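Local coordinates for protein succinate dehydrogenase subunit A (Mycolicibacterium smegmatis, PDB 7D6V) that probably oxidises succinate to fumarate as the FAD-carrying subunit of a membrane-bound succinate dehydrogenase, passing the electrons on to an iron-sulfur subunit, at residues M86-A91 with R606-G611; W99-Y104 with I141-Q146; A470-K475 with G526-N531. All coordinates share one frame; numbering follows the deposited sequence.

How the interactions relate
Interactions 1 and 2 share helix 84-102: interaction 1 uses residues 86-91 near its start and interaction 2 takes it up again from 99 onward. Their centres lie about 28 Å apart and their nearest atoms about 9 Å, so they do not touch. Interaction 2 comes close to the cofactor, with the side chain of Leu144 about 8 Å from the bound FAD. Interaction 3 is remote from both, its centre about 40 Å from that of interaction 2 and about 52 Å from that of interaction 1, on the other side of the chain's centre from the latter. Interactions 2 and 3 also border the iron-sulfur subunit, whereas no other chain touches the segments of interaction 1.

Interaction 1. Residues M86-A91 with R606-G611; sequences MAELHA and RPDLLG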
loop_
_atom_site.group_PDB
_atom_site.type_symbol
_atom_site.label_atom_id
_atom_site.label_comp_id
_atom_site.label_asym_id
_atom_site.label_seq_id
_atom_site.Cartn_x
_atom_site.Cartn_y
_atom_site.Cartn_z
ATOM N N MET A 86 15.605 -26.333 10.253
ATOM C CA MET A 86 15.091 -25.101 9.667
ATOM C C MET A 86 14.891 -24.028 10.727
ATOM O O MET A 86 15.207 -22.858 10.497
ATOM C CB MET A 86 13.785 -25.376 8.928
ATOM C CG MET A 86 13.976 -25.931 7.533
ATOM S SD MET A 86 12.426 -26.397 6.750
ATOM C CE MET A 86 11.897 -24.818 6.100
ATOM N N ALA A 87 14.374 -24.411 11.895
ATOM C CA ALA A 87 14.161 -23.445 12.967
ATOM C C ALA A 87 15.481 -22.869 13.459
ATOM O O ALA A 87 15.615 -21.652 13.628
ATOM C CB ALA A 87 13.394 -24.102 14.113
ATOM N N GLU A 88 16.476 -23.729 13.680
ATOM C CA GLU A 88 17.784 -23.258 14.126
ATOM C C GLU A 88 18.424 -22.350 13.090
ATOM O O GLU A 88 18.996 -21.303 13.429
ATOM C CB GLU A 88 18.692 -24.450 14.416
ATOM C CG GLU A 88 20.158 -24.092 14.538
ATOM C CD GLU A 88 21.066 -25.273 14.282
ATOM O OE1 GLU A 88 20.624 -26.231 13.618
ATOM O OE2 GLU A 88 22.222 -25.246 14.748
ATOM N N LEU A 89 18.324 -22.727 11.818
ATOM C CA LEU A 89 18.970 -21.969 10.760
ATOM C C LEU A 89 18.307 -20.608 10.588
ATOM O O LEU A 89 18.990 -19.591 10.422
ATOM C CB LEU A 89 18.917 -22.804 9.483
ATOM C CG LEU A 89 19.768 -22.537 8.259
ATOM C CD1 LEU A 89 21.215 -22.728 8.635
ATOM C CD2 LEU A 89 19.371 -23.540 7.202
ATOM N N HIS A 90 16.974 -20.569 10.674
ATOM C CA HIS A 90 16.253 -19.303 10.649
ATOM C C HIS A 90 16.609 -18.436 11.847
ATOM O O HIS A 90 16.753 -17.217 11.716
ATOM C CB HIS A 90 14.750 -19.567 10.611
ATOM C CG HIS A 90 13.910 -18.356 10.870
ATOM N ND1 HIS A 90 13.485 -18.003 12.132
ATOM C CD2 HIS A 90 13.386 -17.437 10.027
ATOM C CE1 HIS A 90 12.750 -16.908 12.057
ATOM N NE2 HIS A 90 12.674 -16.545 10.792
ATOM N N ALA A 91 16.741 -19.046 13.026
ATOM C CA ALA A 91 17.079 -18.275 14.215
ATOM C C ALA A 91 18.449 -17.629 14.086
ATOM O O ALA A 91 18.622 -16.454 14.428
ATOM C CB ALA A 91 17.024 -19.167 15.454
ATOM N N ARG A 606 20.517 -32.568 18.236
ATOM C CA ARG A 606 21.802 -33.162 18.579
ATOM C C ARG A 606 22.400 -32.607 19.887
ATOM O O ARG A 606 22.358 -33.329 20.891
ATOM C CB ARG A 606 22.712 -33.023 17.349
ATOM C CG ARG A 606 22.406 -31.772 16.516
ATOM C CD ARG A 606 23.638 -31.251 15.793
ATOM N NE ARG A 606 23.305 -30.190 14.851
ATOM C CZ ARG A 606 23.208 -28.907 15.182
ATOM N NH1 ARG A 606 22.895 -28.003 14.267
ATOM N NH2 ARG A 606 23.426 -28.525 16.431
ATOM N N PRO A 607 22.944 -31.387 19.967
ATOM C CA PRO A 607 22.925 -30.654 21.247
ATOM C C PRO A 607 21.828 -29.606 21.387
ATOM O O PRO A 607 21.900 -28.813 22.330
ATOM C CB PRO A 607 24.299 -29.975 21.251
ATOM C CG PRO A 607 24.514 -29.663 19.870
ATOM C CD PRO A 607 24.137 -30.945 19.210
ATOM N N ASP A 608 20.848 -29.551 20.484
ATOM C CA ASP A 608 19.773 -28.584 20.665
ATOM C C ASP A 608 18.802 -29.141 21.698
ATOM O O ASP A 608 17.587 -29.165 21.498
ATOM C CB ASP A 608 19.065 -28.290 19.343
ATOM C CG ASP A 608 19.944 -27.553 18.358
ATOM O OD1 ASP A 608 20.647 -26.611 18.772
ATOM O OD2 ASP A 608 19.924 -27.914 17.163
ATOM N N LEU A 609 19.363 -29.554 22.825
ATOM C CA LEU A 609 18.710 -30.067 24.018
ATOM C C LEU A 609 19.188 -29.242 25.200
ATOM O O LEU A 609 19.715 -29.744 26.194
ATOM C CB LEU A 609 18.995 -31.553 24.194
ATOM C CG LEU A 609 18.529 -32.483 23.069
ATOM C CD1 LEU A 609 19.141 -33.862 23.240
ATOM C CD2 LEU A 609 17.016 -32.579 23.021
ATOM N N LEU A 610 19.042 -27.927 25.036
ATOM C CA LEU A 610 19.832 -26.903 25.707
ATOM C C LEU A 610 19.987 -27.104 27.211
ATOM O O LEU A 610 21.104 -27.255 27.719
ATOM C CB LEU A 610 19.176 -25.550 25.415
ATOM C CG LEU A 610 18.751 -25.377 23.952
ATOM C CD1 LEU A 610 17.761 -24.239 23.783
ATOM C CD2 LEU A 610 19.964 -25.157 23.065
ATOM N N GLY A 611 18.878 -27.114 27.935
ATOM C CA GLY A 611 18.922 -27.016 29.382
ATOM C C GLY A 611 17.939 -25.960 29.837
ATOM O O GLY A 611 17.326 -26.079 30.901
#
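Glu88, on helix 84-102, reaches out to Arg606 in the irregular segment 606-611, and the two close a salt bridge between chain regions more than 500 residues apart. The Glu88 side chain leaves the helix with CG anti to the backbone N (chi1 165°) and runs on extended, which carries its carboxylate across the gap to the other segment. There Arg606 NH1 donates to Glu88 OE2 at 2.9 Å with a nearly straight N-H...O angle of 164°. The same NH1 sits 3.0 Å from Glu88 OE1, though the hydrogen bond goes to OE2. The acceptor uses its syn lone pair, turned toward OE1, and lies close to the guanidinium plane, so the bond meets Arg606 at an edge. The carboxylate itself is turned 57° from that plane, and the two side chains cross at about a right angle rather than lying alongside one another.

Asp608 joins from two residues further on. Its OD2 stands 4.0 Å from Glu88 OE1, a close approach of like charges that the nearby arginines probably ease. Arg606 NH2 is 3.6 Å from Asp608 OD2, but the oxygen sits well out of the guanidinium plane, which makes this a long, purely electrostatic pair. Glu88 has a second cationic partner in Arg85, which salt-bridges OE1. Around the charges, Trp84 touches both Arg606 and Asp608, while Trp67 and Phe71 of helix 67-76 pack on Glu88 and Asp608 respectively.

Glu88, Arg606 and Asp608 thus make up a salt-bridge network, extended by Arg85, through which the late loop between strand 594-597 and helix 615-618 is held against helix 84-102, part of the FAD-binding family region.

Interaction 2. Residues W99-Y104 with I141-Q146; sequences WELETY and IRTLQQ
Thr143 sets its methyl against the carbonyl oxygen of Leu101 and the CB of Tyr104. CG2 lies 3.3 Å from Leu101 O and 3.5 Å from Tyr104 CB, near the plane of the tyrosine ring and at its edge. The methyl reaches them because CG2 stands anti to the backbone N of Thr143, which leaves OG1 beside that N, where it hydrogen-bonds to Glu139 O one turn earlier in the helix. Next to it, Leu101 offers CD2, 4.1 Å from Thr143 CG2 and 4.2 Å from Leu144 CD2.

Apart from the carbonyl, this is apolar packing of segment 99-104 on helix 136-159, with Leu101 and Leu144 as its leucine pair. Leu144 continues it to Leu21 and Ile25 on helix 18-30, which lies after strand 11-14 in what is probably the Rossmann-type FAD-binding fold.

In the second shell, Glu100 O sits over the centre of one face of the Tyr104 ring, 3.2 Å above its plane. The same oxygen accepts Thr103 OG1 at 2.6 Å, the donor tilted 26° from the carbonyl plane. Leu101 O, touched by the threonine methyl, also receives Tyr104 N. Further out, Gln146 OE1 hydrogen-bonds to Arg143 of the iron-sulfur subunit, and Thr103 packs on Tyr129 of that chain.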
loop_
_atom_site.group_PDB
_atom_site.type_symbol
_atom_site.label_atom_id
_atom_site.label_comp_id
_atom_site.label_asym_id
_atom_site.label_seq_id
_atom_site.Cartn_x
_atom_site.Cartn_y
_atom_site.Cartn_z
ATOM N N TRP A 99 19.374 -6.950 8.469
ATOM C CA TRP A 99 20.401 -5.921 8.341
ATOM C C TRP A 99 20.699 -5.605 6.883
ATOM O O TRP A 99 20.881 -4.439 6.522
ATOM C CB TRP A 99 21.676 -6.349 9.060
ATOM C CG TRP A 99 21.633 -6.087 10.515
ATOM C CD1 TRP A 99 20.990 -5.066 11.142
ATOM C CD2 TRP A 99 22.258 -6.860 11.540
ATOM N NE1 TRP A 99 21.176 -5.153 12.497
ATOM C CE2 TRP A 99 21.952 -6.248 12.768
ATOM C CE3 TRP A 99 23.051 -8.010 11.539
ATOM C CZ2 TRP A 99 22.407 -6.746 13.981
ATOM C CZ3 TRP A 99 23.499 -8.503 12.744
ATOM C CH2 TRP A 99 23.177 -7.872 13.949
ATOM N N GLU A 100 20.765 -6.626 6.030
ATOM C CA GLU A 100 21.029 -6.364 4.622
ATOM C C GLU A 100 19.812 -5.808 3.899
ATOM O O GLU A 100 19.961 -5.276 2.796
ATOM C CB GLU A 100 21.532 -7.626 3.919
ATOM C CG GLU A 100 20.495 -8.697 3.695
ATOM C CD GLU A 100 21.113 -10.019 3.289
ATOM O OE1 GLU A 100 22.345 -10.166 3.423
ATOM O OE2 GLU A 100 20.367 -10.909 2.834
ATOM N N LEU A 101 18.619 -5.917 4.489
ATOM C CA LEU A 101 17.455 -5.251 3.910
ATOM C C LEU A 101 17.645 -3.742 3.848
ATOM O O LEU A 101 17.240 -3.100 2.874
ATOM C CB LEU A 101 16.194 -5.580 4.708
ATOM C CG LEU A 101 15.284 -6.684 4.186
ATOM C CD1 LEU A 101 14.097 -6.843 5.110
ATOM C CD2 LEU A 101 14.829 -6.375 2.774
ATOM N N GLU A 102 18.245 -3.149 4.881
ATOM C CA GLU A 102 18.392 -1.700 4.898
ATOM C C GLU A 102 19.623 -1.216 4.145
ATOM O O GLU A 102 19.758 -0.008 3.932
ATOM C CB GLU A 102 18.417 -1.180 6.336
ATOM C CG GLU A 102 19.557 -1.673 7.184
ATOM C CD GLU A 102 19.561 -1.033 8.553
ATOM O OE1 GLU A 102 18.815 -0.054 8.745
ATOM O OE2 GLU A 102 20.308 -1.505 9.436
ATOM N N THR A 103 20.518 -2.118 3.734
ATOM C CA THR A 103 21.505 -1.755 2.727
ATOM C C THR A 103 20.876 -1.627 1.350
ATOM O O THR A 103 21.495 -1.057 0.448
ATOM C CB THR A 103 22.636 -2.780 2.682
ATOM O OG1 THR A 103 22.135 -4.030 2.198
ATOM C CG2 THR A 103 23.221 -2.973 4.057
ATOM N N TYR A 104 19.666 -2.150 1.171
ATOM C CA TYR A 104 18.922 -1.994 -0.067
ATOM C C TYR A 104 18.068 -0.735 -0.083
ATOM O O TYR A 104 17.488 -0.416 -1.125
ATOM C CB TYR A 104 18.015 -3.206 -0.307
ATOM C CG TYR A 104 18.696 -4.555 -0.313
ATOM C CD1 TYR A 104 17.968 -5.709 -0.071
ATOM C CD2 TYR A 104 20.050 -4.679 -0.571
ATOM C CE1 TYR A 104 18.569 -6.945 -0.076
ATOM C CE2 TYR A 104 20.659 -5.912 -0.579
ATOM C CZ TYR A 104 19.914 -7.041 -0.331
ATOM O OH TYR A 104 20.517 -8.275 -0.337
ATOM N N ILE A 141 8.620 -5.703 0.664
ATOM C CA ILE A 141 8.429 -5.995 -0.753
ATOM C C ILE A 141 8.892 -4.825 -1.618
ATOM O O ILE A 141 9.477 -5.029 -2.688
ATOM C CB ILE A 141 6.966 -6.396 -1.029
ATOM C CG1 ILE A 141 6.845 -7.062 -2.401
ATOM C CG2 ILE A 141 6.031 -5.212 -0.907
ATOM C CD1 ILE A 141 5.566 -7.837 -2.590
ATOM N N ARG A 142 8.666 -3.585 -1.163
ATOM C CA ARG A 142 9.174 -2.427 -1.891
ATOM C C ARG A 142 10.690 -2.456 -1.962
ATOM O O ARG A 142 11.275 -2.200 -3.019
ATOM C CB ARG A 142 8.722 -1.136 -1.214
ATOM C CG ARG A 142 7.395 -0.598 -1.674
ATOM C CD ARG A 142 7.387 -0.151 -3.122
ATOM N NE ARG A 142 6.006 0.047 -3.544
ATOM C CZ ARG A 142 5.196 -0.939 -3.904
ATOM N NH1 ARG A 142 5.636 -2.186 -3.918
ATOM N NH2 ARG A 142 3.950 -0.682 -4.257
ATOM N N THR A 143 11.342 -2.759 -0.838
ATOM C CA THR A 143 12.796 -2.792 -0.809
ATOM C C THR A 143 13.338 -3.853 -1.755
ATOM O O THR A 143 14.288 -3.601 -2.503
ATOM C CB THR A 143 13.276 -3.041 0.618
ATOM O OG1 THR A 143 12.579 -2.165 1.510
ATOM C CG2 THR A 143 14.749 -2.771 0.736
ATOM N N LEU A 144 12.732 -5.041 -1.749
ATOM C CA LEU A 144 13.204 -6.103 -2.634
ATOM C C LEU A 144 12.997 -5.746 -4.103
ATOM O O LEU A 144 13.890 -5.964 -4.932
ATOM C CB LEU A 144 12.506 -7.414 -2.288
ATOM C CG LEU A 144 12.890 -8.009 -0.934
ATOM C CD1 LEU A 144 12.005 -9.189 -0.607
ATOM C CD2 LEU A 144 14.349 -8.417 -0.920
ATOM N N GLN A 145 11.832 -5.189 -4.443
ATOM C CA GLN A 145 11.565 -4.812 -5.829
ATOM C C GLN A 145 12.522 -3.723 -6.307
ATOM O O GLN A 145 13.041 -3.782 -7.431
ATOM C CB GLN A 145 10.109 -4.367 -5.954
ATOM C CG GLN A 145 9.791 -3.496 -7.145
ATOM C CD GLN A 145 8.435 -2.843 -7.019
ATOM O OE1 GLN A 145 7.816 -2.878 -5.959
ATOM N NE2 GLN A 145 7.961 -2.245 -8.101
ATOM N N GLN A 146 12.785 -2.728 -5.459
ATOM C CA GLN A 146 13.711 -1.670 -5.837
ATOM C C GLN A 146 15.144 -2.178 -5.915
ATOM O O GLN A 146 15.934 -1.675 -6.719
ATOM C CB GLN A 146 13.592 -0.507 -4.858
ATOM C CG GLN A 146 12.299 0.267 -5.017
ATOM C CD GLN A 146 11.966 1.107 -3.810
ATOM O OE1 GLN A 146 12.633 1.028 -2.782
ATOM N NE2 GLN A 146 10.924 1.915 -3.925
#

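Interaction 3. Residues A470-K475 with G526-N531; sequences APFEPK and GGRVFN
Phe472 carries this contact from one side, its ring end meeting the carbonyls of Gly526 and Gly527 and the side chain of Arg528. Two backbone carbonyl oxygens come nearest to it: Gly527 O lies 3.2 Å from Phe472 CZ and Gly526 O 3.6 Å from Phe472 CE2, both oblique to the ring.

The apolar part is small. Arg528 CG lies 3.8 Å from Phe472 CE1; the chain then bends at chi3, and its NH1 finds Gly195 O. Trp534 of helix 532-556 also meets the Phe472 ring and packs on Arg528, so the 470-475 loop rests on the start of that helix as well.

This is a surface contact between the loop after helix 458-469 and the one before helix 532-556, the latter in the fumarate reductase flavoprotein C-terminal family region. Asn531 is the N-cap of helix 532-556, its OD1 accepting weakly from Gly533 N. The amide's other end works within the loop: ND2 donates to Gly527 O at 2.8 Å and 166°, the acceptor close to the amide plane, and bonds weakly to Glu525 O. The bond to Gly527 helps fix the carbonyl whose oxygen lies nearest the Phe472 ring, while ND2 stands at the ring's edge, 4.2 Å from Phe472 CE2. Asp47 of the iron-sulfur subunit packs on Asn531.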
loop_
_atom_site.group_PDB
_atom_site.type_symbol
_atom_site.label_atom_id
_atom_site.label_comp_id
_atom_site.label_asym_id
_atom_site.label_seq_id
_atom_site.Cartn_x
_atom_site.Cartn_y
_atom_site.Cartn_z
ATOM N N ALA A 470 -8.940 -27.046 -22.629
ATOM C CA ALA A 470 -10.131 -27.880 -22.483
ATOM C C ALA A 470 -11.383 -27.136 -22.017
ATOM O O ALA A 470 -12.470 -27.445 -22.535
ATOM C CB ALA A 470 -9.820 -29.052 -21.544
ATOM N N PRO A 471 -11.333 -26.196 -21.063
ATOM C CA PRO A 471 -12.578 -25.553 -20.610
ATOM C C PRO A 471 -13.298 -24.714 -21.657
ATOM O O PRO A 471 -14.342 -24.140 -21.336
ATOM C CB PRO A 471 -12.111 -24.666 -19.441
ATOM C CG PRO A 471 -10.637 -24.607 -19.546
ATOM C CD PRO A 471 -10.224 -25.896 -20.144
ATOM N N PHE A 472 -12.802 -24.612 -22.889
ATOM C CA PHE A 472 -13.478 -23.827 -23.915
ATOM C C PHE A 472 -14.388 -24.654 -24.813
ATOM O O PHE A 472 -15.114 -24.076 -25.626
ATOM C CB PHE A 472 -12.456 -23.081 -24.780
ATOM C CG PHE A 472 -11.940 -21.818 -24.156
ATOM C CD1 PHE A 472 -10.598 -21.677 -23.850
ATOM C CD2 PHE A 472 -12.794 -20.770 -23.878
ATOM C CE1 PHE A 472 -10.123 -20.516 -23.279
ATOM C CE2 PHE A 472 -12.324 -19.609 -23.306
ATOM C CZ PHE A 472 -10.987 -19.482 -23.006
ATOM N N GLU A 473 -14.372 -25.974 -24.694
ATOM C CA GLU A 473 -15.262 -26.799 -25.493
ATOM C C GLU A 473 -16.656 -26.851 -24.864
ATOM O O GLU A 473 -16.804 -26.652 -23.655
ATOM C CB GLU A 473 -14.696 -28.207 -25.637
ATOM C CG GLU A 473 -13.188 -28.243 -25.792
ATOM C CD GLU A 473 -12.732 -27.776 -27.162
ATOM O OE1 GLU A 473 -13.320 -28.219 -28.171
ATOM O OE2 GLU A 473 -11.787 -26.962 -27.231
ATOM N N PRO A 474 -17.696 -27.105 -25.671
ATOM C CA PRO A 474 -19.074 -26.990 -25.155
ATOM C C PRO A 474 -19.360 -27.770 -23.881
ATOM O O PRO A 474 -19.996 -27.226 -22.970
ATOM C CB PRO A 474 -19.907 -27.503 -26.333
ATOM C CG PRO A 474 -19.126 -27.103 -27.523
ATOM C CD PRO A 474 -17.673 -27.228 -27.140
ATOM N N LYS A 475 -18.916 -29.026 -23.787
ATOM C CA LYS A 475 -19.010 -29.806 -22.552
ATOM C C LYS A 475 -20.458 -29.880 -22.056
ATOM O O LYS A 475 -20.830 -29.265 -21.055
ATOM C CB LYS A 475 -18.089 -29.241 -21.465
ATOM C CG LYS A 475 -16.700 -29.841 -21.454
ATOM C CD LYS A 475 -15.733 -28.964 -20.691
ATOM C CE LYS A 475 -14.341 -29.570 -20.667
ATOM N NZ LYS A 475 -13.516 -29.039 -19.545
ATOM N N GLY A 526 -16.504 -17.048 -23.645
ATOM C CA GLY A 526 -15.672 -15.928 -24.035
ATOM C C GLY A 526 -14.416 -16.344 -24.772
ATOM O O GLY A 526 -14.354 -17.437 -25.339
ATOM N N GLY A 527 -13.407 -15.478 -24.772
ATOM C CA GLY A 527 -12.163 -15.781 -25.448
ATOM C C GLY A 527 -10.997 -15.938 -24.497
ATOM O O GLY A 527 -11.181 -16.307 -23.335
ATOM N N ARG A 528 -9.791 -15.655 -24.977
ATOM C CA ARG A 528 -8.582 -15.822 -24.185
ATOM C C ARG A 528 -7.982 -14.503 -23.724
ATOM O O ARG A 528 -6.946 -14.514 -23.054
ATOM C CB ARG A 528 -7.540 -16.618 -24.978
ATOM C CG ARG A 528 -7.711 -18.118 -24.871
ATOM C CD ARG A 528 -7.077 -18.836 -26.040
ATOM N NE ARG A 528 -5.621 -18.792 -25.983
ATOM C CZ ARG A 528 -4.822 -19.476 -26.794
ATOM N NH1 ARG A 528 -3.509 -19.373 -26.677
ATOM N NH2 ARG A 528 -5.342 -20.264 -27.722
ATOM N N VAL A 529 -8.603 -13.373 -24.045
ATOM C CA VAL A 529 -8.041 -12.068 -23.721
ATOM C C VAL A 529 -8.478 -11.719 -22.301
ATOM O O VAL A 529 -9.598 -11.262 -22.070
ATOM C CB VAL A 529 -8.462 -11.003 -24.733
ATOM C CG1 VAL A 529 -7.979 -9.627 -24.296
ATOM C CG2 VAL A 529 -7.924 -11.349 -26.103
ATOM N N PHE A 530 -7.568 -11.942 -21.358
ATOM C CA PHE A 530 -7.699 -11.654 -19.927
ATOM C C PHE A 530 -9.092 -12.051 -19.430
ATOM O O PHE A 530 -9.914 -11.224 -19.044
ATOM C CB PHE A 530 -7.386 -10.184 -19.629
ATOM C CG PHE A 530 -7.413 -9.843 -18.164
ATOM C CD1 PHE A 530 -6.352 -10.221 -17.361
ATOM C CD2 PHE A 530 -8.473 -9.197 -17.579
ATOM C CE1 PHE A 530 -6.339 -9.930 -16.022
ATOM C CE2 PHE A 530 -8.471 -8.921 -16.229
ATOM C CZ PHE A 530 -7.400 -9.285 -15.453
ATOM N N ASN A 531 -9.364 -13.354 -19.511
ATOM C CA ASN A 531 -10.664 -13.923 -19.186
ATOM C C ASN A 531 -10.626 -14.519 -17.784
ATOM O O ASN A 531 -10.144 -15.648 -17.609
ATOM C CB ASN A 531 -11.041 -14.990 -20.216
ATOM C CG ASN A 531 -12.486 -15.416 -20.119
ATOM O OD1 ASN A 531 -13.168 -15.119 -19.145
ATOM N ND2 ASN A 531 -12.956 -16.132 -21.128
#